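1,4-dihydroxy-6-naphtoate synthase (Archaeoglobus fulgidus, PDB 1ZBM) probably converts cyclic dehypoxanthine futalosine into 1,4-dihydroxy-6-naphthoate and dihydroxyacetone, a step in the biosynthesis of menaquinone. Local coordinates at residues Thr62-Ser65 with Ala66-Ala70; Glu98-Leu101 with Asp102-Ile106; Ala115-Leu118 with Leu119-Val123; Arg135-Gln138 with Ala139-Glu143. All coordinates share one frame; numbering follows the deposited sequence.

In the fold
Along the chain the four contacts come in numerical order. Contact 1 lies where strand 61-65 of one five-stranded mixed sheet runs into helix 66-69; contacts 2, 3 and 4 belong to the other sheet and the helices beside it. Contact 2 leads into strand 105-108, helix 114-122 of contact 3 follows that strand, and the two touch, with centres 13 Å apart. Contact 3 also touches contact 1, where H67 packs on L117 and K120 (centres 15 Å apart). Contact 4, in helix 136-141, lies about 20 Å from contact 3, centre to centre. Two sheets with flanking helices fit the periplasmic-binding-protein clan; predicted substrate residues T114 and A115 lie where contacts 1 and 3 approach.

Contact 1 of 4, residues Thr62-Ser65 with Ala66-Ala70; sequences TAIS and AHAYA
S65 and Y69 are joined by the backbone hydrogen bond that opens the first turn of helix 66-69. Y69 N donates to S65 O at 3.0 Å, and the N-H points almost straight at the oxygen, with an angle of 161°. S65 stands at the N-cap position, but its hydroxyl makes no capping bond; OG is satisfied by a hydrogen bond elsewhere, and the short side chain suits a buried corner between helix 47-53 and T114. Its backbone N is held by the side chain of N51.

The apolar part of the contact rests on I64 and A68. With CG1 anti to the backbone N (chi1 -174°) and the chain extended beyond it, the longer branch of I64 is carried forward alongside the new helix. There CG1 lies 3.6 Å from A68 CB, and CD1 reaches on to 3.9 Å from Y69 N. Alanine suits position 68 because its single methyl lets this branch lie close to the helix backbone, while A68 CB also rests 3.6 Å from S65 O. Y69 adds only its CB here, its ring leading away and its OH bonding to Y76 O.

Polar bonds join the start of helix 66-69 to the loop before helix 114-122 and to that helix's first residue: H67 ND1 with T113 O, and H67 N with OG1 of T114, a predicted substrate-binding residue. The direct passage from a strand of a mixed sheet into a short helix is a beta-alpha junction, here beside the probable substrate site as in proteins of the periplasmic-binding-protein clan.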
ATOM      1  N   THR A  62      -8.130   2.551  -9.139  1.00 14.37           N
ATOM      2  CA  THR A  62      -8.039   2.650  -7.691  1.00 15.70           C
ATOM      3  C   THR A  62      -6.817   1.961  -7.110  1.00 14.90           C
ATOM      4  O   THR A  62      -6.387   0.931  -7.622  1.00 17.88           O
ATOM      5  CB  THR A  62      -9.289   2.039  -7.010  1.00 14.51           C
ATOM      6  OG1 THR A  62      -9.129   2.081  -5.585  1.00 15.39           O
ATOM      7  CG2 THR A  62      -9.475   0.595  -7.433  1.00 12.44           C
ATOM      8  N   ALA A  63      -6.241   2.531  -6.053  1.00 15.41           N
ATOM      9  CA  ALA A  63      -5.103   1.885  -5.406  1.00 16.68           C
ATOM     10  C   ALA A  63      -5.758   0.687  -4.729  1.00 16.76           C
ATOM     11  O   ALA A  63      -6.972   0.680  -4.526  1.00 17.04           O
ATOM     12  CB  ALA A  63      -4.479   2.807  -4.359  1.00 15.11           C
ATOM     13  N   ILE A  64      -4.973  -0.322  -4.382  1.00 19.18           N
ATOM     14  CA  ILE A  64      -5.530  -1.506  -3.739  1.00 20.03           C
ATOM     15  C   ILE A  64      -4.432  -2.472  -3.320  1.00 19.53           C
ATOM     16  O   ILE A  64      -3.482  -2.704  -4.065  1.00 22.04           O
ATOM     17  CB  ILE A  64      -6.495  -2.251  -4.683  1.00 20.82           C
ATOM     18  CG1 ILE A  64      -7.178  -3.394  -3.936  1.00 24.46           C
ATOM     19  CG2 ILE A  64      -5.727  -2.831  -5.860  1.00 21.96           C
ATOM     20  CD1 ILE A  64      -8.179  -4.147  -4.771  1.00 28.48           C
ATOM     21  N   SER A  65      -4.581  -3.044  -2.130  1.00 17.47           N
ATOM     22  CA  SER A  65      -3.619  -3.998  -1.586  1.00 14.06           C
ATOM     23  C   SER A  65      -3.448  -5.202  -2.506  1.00 12.69           C
ATOM     24  O   SER A  65      -4.411  -5.641  -3.130  1.00 11.65           O
ATOM     25  CB  SER A  65      -4.093  -4.477  -0.211  1.00 11.38           C
ATOM     26  OG  SER A  65      -4.153  -3.408   0.712  1.00  7.37           O
ATOM     27  N   ALA A  66      -2.236  -5.741  -2.598  1.00 11.95           N
ATOM     28  CA  ALA A  66      -2.037  -6.908  -3.456  1.00 14.56           C
ATOM     29  C   ALA A  66      -2.992  -8.015  -2.994  1.00 13.63           C
ATOM     30  O   ALA A  66      -3.614  -8.689  -3.814  1.00 16.40           O
ATOM     31  CB  ALA A  66      -0.585  -7.395  -3.392  1.00 12.87           C
ATOM     32  N   HIS A  67      -3.103  -8.196  -1.683  1.00 13.26           N
ATOM     33  CA  HIS A  67      -3.996  -9.197  -1.110  1.00 12.25           C
ATOM     34  C   HIS A  67      -5.394  -9.083  -1.737  1.00 12.57           C
ATOM     35  O   HIS A  67      -5.875 -10.007  -2.393  1.00 12.79           O
ATOM     36  CB  HIS A  67      -4.089  -8.982   0.401  1.00 13.34           C
ATOM     37  CG  HIS A  67      -5.032  -9.916   1.098  1.00 14.49           C
ATOM     38  ND1 HIS A  67      -5.388  -9.754   2.420  1.00 14.24           N
ATOM     39  CD2 HIS A  67      -5.685 -11.022   0.667  1.00 15.70           C
ATOM     40  CE1 HIS A  67      -6.220 -10.720   2.774  1.00 15.01           C
ATOM     41  NE2 HIS A  67      -6.417 -11.503   1.728  1.00 16.32           N
ATOM     42  N   ALA A  68      -6.028  -7.934  -1.530  1.00 11.64           N
ATOM     43  CA  ALA A  68      -7.359  -7.667  -2.048  1.00 12.95           C
ATOM     44  C   ALA A  68      -7.477  -7.957  -3.541  1.00 15.50           C
ATOM     45  O   ALA A  68      -8.468  -8.535  -3.992  1.00 17.17           O
ATOM     46  CB  ALA A  68      -7.740  -6.224  -1.763  1.00 13.40           C
ATOM     47  N   TYR A  69      -6.461  -7.569  -4.305  1.00 15.86           N
ATOM     48  CA  TYR A  69      -6.458  -7.778  -5.746  1.00 16.35           C
ATOM     49  C   TYR A  69      -6.786  -9.209  -6.144  1.00 17.70           C
ATOM     50  O   TYR A  69      -7.459  -9.443  -7.151  1.00 15.32           O
ATOM     51  CB  TYR A  69      -5.100  -7.397  -6.350  1.00 16.37           C
ATOM     52  CG  TYR A  69      -5.061  -7.608  -7.847  1.00 14.96           C
ATOM     53  CD1 TYR A  69      -5.830  -6.814  -8.692  1.00 16.16           C
ATOM     54  CD2 TYR A  69      -4.342  -8.665  -8.412  1.00 16.79           C
ATOM     55  CE1 TYR A  69      -5.898  -7.067 -10.055  1.00 16.46           C
ATOM     56  CE2 TYR A  69      -4.407  -8.927  -9.788  1.00 17.82           C
ATOM     57  CZ  TYR A  69      -5.196  -8.115 -10.593  1.00 17.37           C
ATOM     58  OH  TYR A  69      -5.323  -8.362 -11.937  1.00 22.96           O
ATOM     59  N   ALA A  70      -6.311 -10.172  -5.360  1.00 20.43           N
ATOM     60  CA  ALA A  70      -6.569 -11.574  -5.679  1.00 22.42           C
ATOM     61  C   ALA A  70      -8.067 -11.898  -5.662  1.00 24.27           C
ATOM     62  O   ALA A  70      -8.502 -12.863  -6.295  1.00 24.94           O
ATOM     63  CB  ALA A  70      -5.820 -12.478  -4.710  1.00 21.87           C
TER

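Contact 2 of 4, residues Glu98-Leu101 with Asp102-Ile106; sequences EISL and DGKRI
L101 and K104 close a tight backbone turn through one hydrogen bond, K104 N to L101 O at 3.1 Å. The donor reaches the oxygen from above the carbonyl plane, 59° out of it. K104 CB comes within 3.3 Å of the same oxygen. Its CG, anti to the carbonyl carbon (chi1 -61°), lies over the L101 backbone, 3.6 Å from L101 CA, and further bends at chi2 and chi4 bring the amino end round toward S100. The first methylenes of the lysine thus pack along the turn.

This is a type II beta turn from L101 to K104, leading into strand 105-108 of the second sheet. G103 occupies the third position with a positive phi of 81°, a conformation that glycine adopts readily and that residues with a CB generally disfavour.

An apolar contact ties the turn to the strand that follows it. L101 CD2 meets I106 CD1 at 3.6 Å, the two side chains crossing at about a right angle. Branched aliphatic residues fit this buried place, where both also touch A147 and where L101 extends to V166 and L167 of strand 164-168.

Serine and aspartate suit the exposed side of the turn. S100 OG lies 4.0 Å from K104 NZ, near but not bonded, and D102 OD1 stands 3.3 Å from S100 O, both of them acceptors. D102 also brushes V123 at the end of the neighbouring helix.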
ATOM      1  N   GLU A  98       9.056  -7.789  24.008  1.00 32.26           N
ATOM      2  CA  GLU A  98       9.155  -8.980  23.172  1.00 33.02           C
ATOM      3  C   GLU A  98       8.155 -10.054  23.582  1.00 32.63           C
ATOM      4  O   GLU A  98       8.088 -10.438  24.747  1.00 34.04           O
ATOM      5  CB  GLU A  98      10.571  -9.561  23.236  1.00 35.90           C
ATOM      6  CG  GLU A  98      11.476  -9.149  22.077  1.00 38.60           C
ATOM      7  CD  GLU A  98      11.840  -7.678  22.095  1.00 40.47           C
ATOM      8  OE1 GLU A  98      12.403  -7.185  21.089  1.00 41.73           O
ATOM      9  OE2 GLU A  98      11.573  -7.012  23.120  1.00 42.05           O
ATOM     10  N   ILE A  99       7.368 -10.521  22.621  1.00 31.79           N
ATOM     11  CA  ILE A  99       6.383 -11.574  22.865  1.00 31.93           C
ATOM     12  C   ILE A  99       6.423 -12.529  21.683  1.00 31.30           C
ATOM     13  O   ILE A  99       7.123 -12.268  20.712  1.00 32.63           O
ATOM     14  CB  ILE A  99       4.949 -11.009  23.012  1.00 31.08           C
ATOM     15  CG1 ILE A  99       4.686  -9.930  21.959  1.00 30.36           C
ATOM     16  CG2 ILE A  99       4.750 -10.455  24.411  1.00 32.82           C
ATOM     17  CD1 ILE A  99       3.325  -9.282  22.090  1.00 26.29           C
ATOM     18  N   SER A 100       5.678 -13.628  21.751  1.00 31.69           N
ATOM     19  CA  SER A 100       5.681 -14.590  20.654  1.00 31.90           C
ATOM     20  C   SER A 100       4.589 -14.341  19.615  1.00 31.64           C
ATOM     21  O   SER A 100       4.745 -14.717  18.451  1.00 33.77           O
ATOM     22  CB  SER A 100       5.556 -16.021  21.192  1.00 32.83           C
ATOM     23  OG  SER A 100       4.264 -16.263  21.723  1.00 34.99           O
ATOM     24  N   LEU A 101       3.493 -13.718  20.038  1.00 27.97           N
ATOM     25  CA  LEU A 101       2.357 -13.407  19.166  1.00 26.05           C
ATOM     26  C   LEU A 101       1.336 -14.533  19.024  1.00 26.26           C
ATOM     27  O   LEU A 101       0.186 -14.291  18.653  1.00 25.46           O
ATOM     28  CB  LEU A 101       2.825 -12.981  17.767  1.00 21.18           C
ATOM     29  CG  LEU A 101       3.451 -11.584  17.593  1.00 19.21           C
ATOM     30  CD1 LEU A 101       3.841 -11.364  16.127  1.00 14.80           C
ATOM     31  CD2 LEU A 101       2.469 -10.527  18.048  1.00 12.25           C
ATOM     32  N   ASP A 102       1.744 -15.764  19.313  1.00 28.19           N
ATOM     33  CA  ASP A 102       0.821 -16.892  19.205  1.00 29.93           C
ATOM     34  C   ASP A 102      -0.269 -16.812  20.274  1.00 29.21           C
ATOM     35  O   ASP A 102       0.018 -16.721  21.468  1.00 28.94           O
ATOM     36  CB  ASP A 102       1.592 -18.212  19.302  1.00 34.65           C
ATOM     37  CG  ASP A 102       2.527 -18.425  18.117  1.00 37.55           C
ATOM     38  OD1 ASP A 102       3.588 -17.765  18.062  1.00 37.80           O
ATOM     39  OD2 ASP A 102       2.187 -19.243  17.228  1.00 40.51           O
ATOM     40  N   GLY A 103      -1.521 -16.840  19.828  1.00 27.73           N
ATOM     41  CA  GLY A 103      -2.645 -16.755  20.747  1.00 27.66           C
ATOM     42  C   GLY A 103      -2.958 -15.330  21.183  1.00 26.78           C
ATOM     43  O   GLY A 103      -3.986 -15.072  21.808  1.00 27.53           O
ATOM     44  N   LYS A 104      -2.077 -14.397  20.834  1.00 25.50           N
ATOM     45  CA  LYS A 104      -2.241 -12.994  21.208  1.00 22.36           C
ATOM     46  C   LYS A 104      -3.295 -12.238  20.392  1.00 22.15           C
ATOM     47  O   LYS A 104      -3.709 -12.676  19.312  1.00 19.66           O
ATOM     48  CB  LYS A 104      -0.899 -12.276  21.084  1.00 21.54           C
ATOM     49  CG  LYS A 104       0.196 -12.826  21.986  1.00 23.55           C
ATOM     50  CD  LYS A 104      -0.158 -12.690  23.460  1.00 24.20           C
ATOM     51  CE  LYS A 104       1.039 -13.013  24.351  1.00 23.64           C
ATOM     52  NZ  LYS A 104       1.616 -14.344  24.036  1.00 25.52           N
ATOM     53  N   ARG A 105      -3.734 -11.099  20.929  1.00 21.30           N
ATOM     54  CA  ARG A 105      -4.724 -10.263  20.257  1.00 21.95           C
ATOM     55  C   ARG A 105      -3.992  -9.136  19.538  1.00 20.27           C
ATOM     56  O   ARG A 105      -3.419  -8.260  20.175  1.00 20.78           O
ATOM     57  CB  ARG A 105      -5.730  -9.714  21.279  1.00 23.37           C
ATOM     58  CG  ARG A 105      -6.627 -10.805  21.855  1.00 25.81           C
ATOM     59  CD  ARG A 105      -7.513 -10.321  22.997  1.00 29.41           C
ATOM     60  NE  ARG A 105      -8.376  -9.206  22.608  1.00 31.09           N
ATOM     61  CZ  ARG A 105      -8.069  -7.927  22.792  1.00 31.69           C
ATOM     62  NH1 ARG A 105      -6.918  -7.599  23.366  1.00 32.13           N
ATOM     63  NH2 ARG A 105      -8.912  -6.980  22.403  1.00 30.37           N
ATOM     64  N   ILE A 106      -4.003  -9.167  18.206  1.00 18.94           N
ATOM     65  CA  ILE A 106      -3.300  -8.155  17.421  1.00 16.92           C
ATOM     66  C   ILE A 106      -4.208  -7.234  16.622  1.00 16.86           C
ATOM     67  O   ILE A 106      -5.040  -7.692  15.821  1.00 15.89           O
ATOM     68  CB  ILE A 106      -2.311  -8.799  16.422  1.00 17.57           C
ATOM     69  CG1 ILE A 106      -1.484  -9.884  17.122  1.00 18.43           C
ATOM     70  CG2 ILE A 106      -1.400  -7.733  15.838  1.00 13.11           C
ATOM     71  CD1 ILE A 106      -0.587 -10.672  16.185  1.00 18.99           C
TER

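Contact 3 of 4, residues Ala115-Leu118 with Leu119-Val123; sequences ANLL and LKLAV
L118 O is gripped by two backbone donors, A122 N at 2.9 Å and L121 N at 3.0 Å, near the C-terminal end of helix 114-122. A122 N arrives almost in line with the carbonyl, whereas L121 N sits above its plane. The helix is the crossover of a beta-alpha-beta unit, between strands 105-108 and 127-130, and it carries the predicted substrate residue A115 in its first turn.

Earlier in the helix the pattern is regular: K120 N donates to N116 O over 2.8 Å in a nearly straight bond of 174°, and L119 N to A115 O. The L121 N to L117 O bond is weak; the same N-H also reaches L118 O, an i to i+3 bond consistent with a tighter last turn.

The K120 side chain lies over the N116 carbonyl. K120 CG, anti to the carbonyl carbon (chi1 -67°), comes 3.3 Å from N116 O, and CD lies 3.8 Å from N116 OD1, the two side chains crossing obliquely. N116 ND2 donates to G110 O, tying the helix to the loop before it. Long methylenes suit K120, which flanks both N116 and H67; an alanine here, lacking them, would probably leave N116 O and OD1 without this apolar cover and H67 less closely packed on this side.

Leucines line the buried faces: L119 packs on V108 and F126, and L118 and L121 on W172. L117 CG and L121 CD1, a turn apart, approach to 4.3 Å.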
ATOM      1  N   ALA A 115      -0.521  -6.738   4.332  1.00 12.50           N
ATOM      2  CA  ALA A 115       0.120  -6.954   5.622  1.00 15.24           C
ATOM      3  C   ALA A 115      -0.659  -7.963   6.461  1.00 16.74           C
ATOM      4  O   ALA A 115      -0.076  -8.693   7.265  1.00 16.81           O
ATOM      5  CB  ALA A 115       0.247  -5.635   6.381  1.00 11.23           C
ATOM      6  N   ASN A 116      -1.976  -8.003   6.296  1.00 17.88           N
ATOM      7  CA  ASN A 116      -2.754  -8.958   7.067  1.00 19.42           C
ATOM      8  C   ASN A 116      -2.516 -10.358   6.536  1.00 19.66           C
ATOM      9  O   ASN A 116      -2.294 -11.296   7.306  1.00 20.19           O
ATOM     10  CB  ASN A 116      -4.239  -8.632   7.013  1.00 22.70           C
ATOM     11  CG  ASN A 116      -4.862  -8.635   8.387  1.00 26.16           C
ATOM     12  OD1 ASN A 116      -4.710  -9.604   9.149  1.00 24.27           O
ATOM     13  ND2 ASN A 116      -5.555  -7.553   8.725  1.00 27.19           N
ATOM     14  N   LEU A 117      -2.558 -10.494   5.216  1.00 18.72           N
ATOM     15  CA  LEU A 117      -2.326 -11.782   4.581  1.00 17.46           C
ATOM     16  C   LEU A 117      -0.987 -12.337   5.082  1.00 17.70           C
ATOM     17  O   LEU A 117      -0.899 -13.502   5.476  1.00 17.55           O
ATOM     18  CB  LEU A 117      -2.307 -11.620   3.058  1.00 15.30           C
ATOM     19  CG  LEU A 117      -2.001 -12.879   2.232  1.00 18.00           C
ATOM     20  CD1 LEU A 117      -3.002 -13.983   2.566  1.00 15.08           C
ATOM     21  CD2 LEU A 117      -2.066 -12.542   0.740  1.00 14.33           C
ATOM     22  N   LEU A 118       0.047 -11.494   5.078  1.00 16.83           N
ATOM     23  CA  LEU A 118       1.373 -11.901   5.554  1.00 16.73           C
ATOM     24  C   LEU A 118       1.335 -12.380   7.013  1.00 16.14           C
ATOM     25  O   LEU A 118       1.903 -13.424   7.349  1.00 16.45           O
ATOM     26  CB  LEU A 118       2.375 -10.745   5.419  1.00 15.06           C
ATOM     27  CG  LEU A 118       2.844 -10.386   4.011  1.00 15.24           C
ATOM     28  CD1 LEU A 118       3.560  -9.031   4.002  1.00 14.76           C
ATOM     29  CD2 LEU A 118       3.745 -11.471   3.500  1.00 12.62           C
ATOM     30  N   LEU A 119       0.677 -11.612   7.874  1.00 15.38           N
ATOM     31  CA  LEU A 119       0.570 -11.975   9.276  1.00 16.33           C
ATOM     32  C   LEU A 119      -0.109 -13.338   9.399  1.00 18.69           C
ATOM     33  O   LEU A 119       0.382 -14.223  10.097  1.00 20.31           O
ATOM     34  CB  LEU A 119      -0.230 -10.912  10.043  1.00 14.63           C
ATOM     35  CG  LEU A 119      -0.472 -11.135  11.550  1.00 13.02           C
ATOM     36  CD1 LEU A 119       0.859 -11.208  12.278  1.00 10.91           C
ATOM     37  CD2 LEU A 119      -1.323  -9.999  12.122  1.00 12.82           C
ATOM     38  N   LYS A 120      -1.232 -13.506   8.704  1.00 19.15           N
ATOM     39  CA  LYS A 120      -1.975 -14.760   8.721  1.00 20.44           C
ATOM     40  C   LYS A 120      -1.144 -15.936   8.206  1.00 21.62           C
ATOM     41  O   LYS A 120      -1.477 -17.086   8.467  1.00 23.55           O
ATOM     42  CB  LYS A 120      -3.260 -14.605   7.897  1.00 22.74           C
ATOM     43  CG  LYS A 120      -4.273 -13.629   8.519  1.00 23.65           C
ATOM     44  CD  LYS A 120      -5.178 -12.995   7.475  1.00 24.64           C
ATOM     45  CE  LYS A 120      -6.027 -14.029   6.771  1.00 25.96           C
ATOM     46  NZ  LYS A 120      -6.671 -13.447   5.554  1.00 27.31           N
ATOM     47  N   LEU A 121      -0.069 -15.648   7.476  1.00 21.31           N
ATOM     48  CA  LEU A 121       0.813 -16.694   6.959  1.00 20.22           C
ATOM     49  C   LEU A 121       1.959 -16.974   7.920  1.00 19.35           C
ATOM     50  O   LEU A 121       2.463 -18.084   7.982  1.00 20.70           O
ATOM     51  CB  LEU A 121       1.406 -16.280   5.613  1.00 20.17           C
ATOM     52  CG  LEU A 121       0.502 -16.318   4.381  1.00 19.08           C
ATOM     53  CD1 LEU A 121       1.195 -15.588   3.258  1.00 18.55           C
ATOM     54  CD2 LEU A 121       0.208 -17.765   3.990  1.00 20.16           C
ATOM     55  N   ALA A 122       2.383 -15.959   8.663  1.00 20.24           N
ATOM     56  CA  ALA A 122       3.492 -16.127   9.597  1.00 19.40           C
ATOM     57  C   ALA A 122       3.027 -16.675  10.947  1.00 19.34           C
ATOM     58  O   ALA A 122       3.753 -17.424  11.589  1.00 19.40           O
ATOM     59  CB  ALA A 122       4.214 -14.791   9.787  1.00 17.96           C
ATOM     60  N   VAL A 123       1.823 -16.287  11.369  1.00 21.66           N
ATOM     61  CA  VAL A 123       1.234 -16.723  12.640  1.00 21.68           C
ATOM     62  C   VAL A 123      -0.136 -17.300  12.292  1.00 25.18           C
ATOM     63  O   VAL A 123      -1.082 -16.554  12.042  1.00 25.75           O
ATOM     64  CB  VAL A 123       1.055 -15.529  13.609  1.00 21.28           C
ATOM     65  CG1 VAL A 123       0.786 -16.023  15.026  1.00 18.27           C
ATOM     66  CG2 VAL A 123       2.290 -14.644  13.577  1.00 17.86           C
TER

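Contact 4 of 4, residues Arg135-Gln138 with Ala139-Glu143; sequences RIIQ and AVLDE
I137 and L141 lie side by side, pointing the same way, with I137 CG2 4.0 Å from L141 CD1. One turn apart on helix 136-141, they form an apolar pair; I137 touches L150 of strand 147-150, and L141 touches L163. Beside them V140 CG2 rests 3.2 Å from I136 O, its small branched side chain fitting close to the backbone.

Behind this layer the backbone bonds hold the spacing. L141 N donates to I137 O at 3.1 Å, almost perfectly straight at 178°, and D142 N to Q138 O at 2.9 Å. A139 N likewise bonds to O of R135, which stands at the N-cap position.

Polar Q138 and D142 suit the exposed face, where they cross with amide and carboxylate planes 55° apart and both accept from one water, Q138 OE1 at 3.1 Å and D142 OD2 at 2.6 Å. With CG anti to its backbone N (chi1 -170°), Q138 extends far enough to set OE1 above one face of the R135 guanidinium, offset toward its rim. That guanidinium is anchored by a salt bridge from NH2 to E144. Alanine suits position 139, whose methyl meets the guanidinium edge and the E144 side chain. E143, with positive phi, is the C-prime residue of a Schellman motif that ends the helix, with E143 N bonding to V140 O and E144 N to A139 O.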
ATOM      1  N   ARG A 135      -5.491   4.133  15.041  1.00 21.71           N
ATOM      2  CA  ARG A 135      -5.748   3.831  16.438  1.00 22.07           C
ATOM      3  C   ARG A 135      -4.917   2.668  16.935  1.00 20.10           C
ATOM      4  O   ARG A 135      -4.945   2.332  18.115  1.00 18.95           O
ATOM      5  CB  ARG A 135      -7.228   3.549  16.675  1.00 23.76           C
ATOM      6  CG  ARG A 135      -7.607   3.832  18.099  1.00 28.92           C
ATOM      7  CD  ARG A 135      -9.091   3.748  18.328  1.00 33.35           C
ATOM      8  NE  ARG A 135      -9.442   4.080  19.708  1.00 36.47           N
ATOM      9  CZ  ARG A 135      -8.902   3.517  20.789  1.00 37.51           C
ATOM     10  NH1 ARG A 135      -9.303   3.888  22.007  1.00 37.86           N
ATOM     11  NH2 ARG A 135      -7.964   2.587  20.660  1.00 36.60           N
ATOM     12  N   ILE A 136      -4.156   2.070  16.028  1.00 18.68           N
ATOM     13  CA  ILE A 136      -3.310   0.933  16.367  1.00 18.35           C
ATOM     14  C   ILE A 136      -2.268   1.270  17.429  1.00 17.01           C
ATOM     15  O   ILE A 136      -2.134   0.552  18.414  1.00 17.14           O
ATOM     16  CB  ILE A 136      -2.545   0.419  15.150  1.00 16.89           C
ATOM     17  CG1 ILE A 136      -3.504   0.212  13.975  1.00 20.46           C
ATOM     18  CG2 ILE A 136      -1.807  -0.851  15.516  1.00 15.45           C
ATOM     19  CD1 ILE A 136      -4.509  -0.883  14.150  1.00 20.39           C
ATOM     20  N   ILE A 137      -1.524   2.353  17.218  1.00 16.62           N
ATOM     21  CA  ILE A 137      -0.479   2.736  18.151  1.00 16.78           C
ATOM     22  C   ILE A 137      -1.013   2.987  19.545  1.00 16.84           C
ATOM     23  O   ILE A 137      -0.468   2.484  20.529  1.00 17.13           O
ATOM     24  CB  ILE A 137       0.272   3.988  17.680  1.00 18.40           C
ATOM     25  CG1 ILE A 137       0.999   3.693  16.373  1.00 20.03           C
ATOM     26  CG2 ILE A 137       1.292   4.413  18.741  1.00 16.53           C
ATOM     27  CD1 ILE A 137       2.163   2.740  16.532  1.00 20.67           C
ATOM     28  N   GLN A 138      -2.075   3.774  19.637  1.00 15.81           N
ATOM     29  CA  GLN A 138      -2.660   4.068  20.934  1.00 14.48           C
ATOM     30  C   GLN A 138      -3.066   2.757  21.636  1.00 14.60           C
ATOM     31  O   GLN A 138      -2.696   2.529  22.786  1.00 16.17           O
ATOM     32  CB  GLN A 138      -3.872   4.997  20.765  1.00 14.52           C
ATOM     33  CG  GLN A 138      -4.417   5.558  22.070  1.00 17.18           C
ATOM     34  CD  GLN A 138      -5.602   6.490  21.865  1.00 21.68           C
ATOM     35  OE1 GLN A 138      -6.650   6.334  22.507  1.00 22.26           O
ATOM     36  NE2 GLN A 138      -5.445   7.469  20.970  1.00 21.28           N
ATOM     37  N   ALA A 139      -3.791   1.885  20.934  1.00 12.52           N
ATOM     38  CA  ALA A 139      -4.242   0.621  21.519  1.00 12.97           C
ATOM     39  C   ALA A 139      -3.114  -0.226  22.104  1.00 14.05           C
ATOM     40  O   ALA A 139      -3.300  -0.925  23.102  1.00 13.97           O
ATOM     41  CB  ALA A 139      -5.016  -0.199  20.480  1.00 12.41           C
ATOM     42  N   VAL A 140      -1.950  -0.179  21.478  1.00 12.71           N
ATOM     43  CA  VAL A 140      -0.828  -0.958  21.964  1.00 14.14           C
ATOM     44  C   VAL A 140      -0.227  -0.364  23.228  1.00 15.05           C
ATOM     45  O   VAL A 140      -0.028  -1.065  24.235  1.00 14.76           O
ATOM     46  CB  VAL A 140       0.245  -1.075  20.894  1.00 12.18           C
ATOM     47  CG1 VAL A 140       1.428  -1.861  21.428  1.00 12.01           C
ATOM     48  CG2 VAL A 140      -0.350  -1.759  19.675  1.00 11.19           C
ATOM     49  N   LEU A 141       0.047   0.934  23.176  1.00 15.51           N
ATOM     50  CA  LEU A 141       0.614   1.655  24.311  1.00 16.15           C
ATOM     51  C   LEU A 141      -0.300   1.564  25.525  1.00 17.00           C
ATOM     52  O   LEU A 141       0.173   1.452  26.651  1.00 18.30           O
ATOM     53  CB  LEU A 141       0.834   3.130  23.944  1.00 16.18           C
ATOM     54  CG  LEU A 141       1.973   3.493  22.964  1.00 15.99           C
ATOM     55  CD1 LEU A 141       1.933   4.992  22.632  1.00 12.87           C
ATOM     56  CD2 LEU A 141       3.303   3.136  23.596  1.00 12.78           C
ATOM     57  N   ASP A 142      -1.609   1.616  25.302  1.00 18.58           N
ATOM     58  CA  ASP A 142      -2.549   1.539  26.415  1.00 19.83           C
ATOM     59  C   ASP A 142      -2.972   0.095  26.719  1.00 20.75           C
ATOM     60  O   ASP A 142      -3.941  -0.136  27.440  1.00 21.57           O
ATOM     61  CB  ASP A 142      -3.783   2.416  26.143  1.00 18.35           C
ATOM     62  CG  ASP A 142      -3.493   3.911  26.288  1.00 18.82           C
ATOM     63  OD1 ASP A 142      -2.344   4.279  26.618  1.00 16.13           O
ATOM     64  OD2 ASP A 142      -4.427   4.723  26.081  1.00 18.21           O
ATOM     65  N   GLU A 143      -2.241  -0.868  26.160  1.00 20.84           N
ATOM     66  CA  GLU A 143      -2.489  -2.295  26.385  1.00 19.21           C
ATOM     67  C   GLU A 143      -3.923  -2.757  26.133  1.00 18.60           C
ATOM     68  O   GLU A 143      -4.465  -3.605  26.845  1.00 17.51           O
ATOM     69  CB  GLU A 143      -2.032  -2.671  27.801  1.00 18.12           C
ATOM     70  CG  GLU A 143      -0.588  -2.235  28.072  1.00 20.64           C
ATOM     71  CD  GLU A 143      -0.002  -2.753  29.394  1.00 20.22           C
ATOM     72  OE1 GLU A 143       1.101  -2.303  29.758  1.00 16.83           O
ATOM     73  OE2 GLU A 143      -0.633  -3.605  30.046  1.00 24.01           O
TER
HETATM   74  O   HOH W   1      -6.467   4.060  24.658  1.00 14.53           O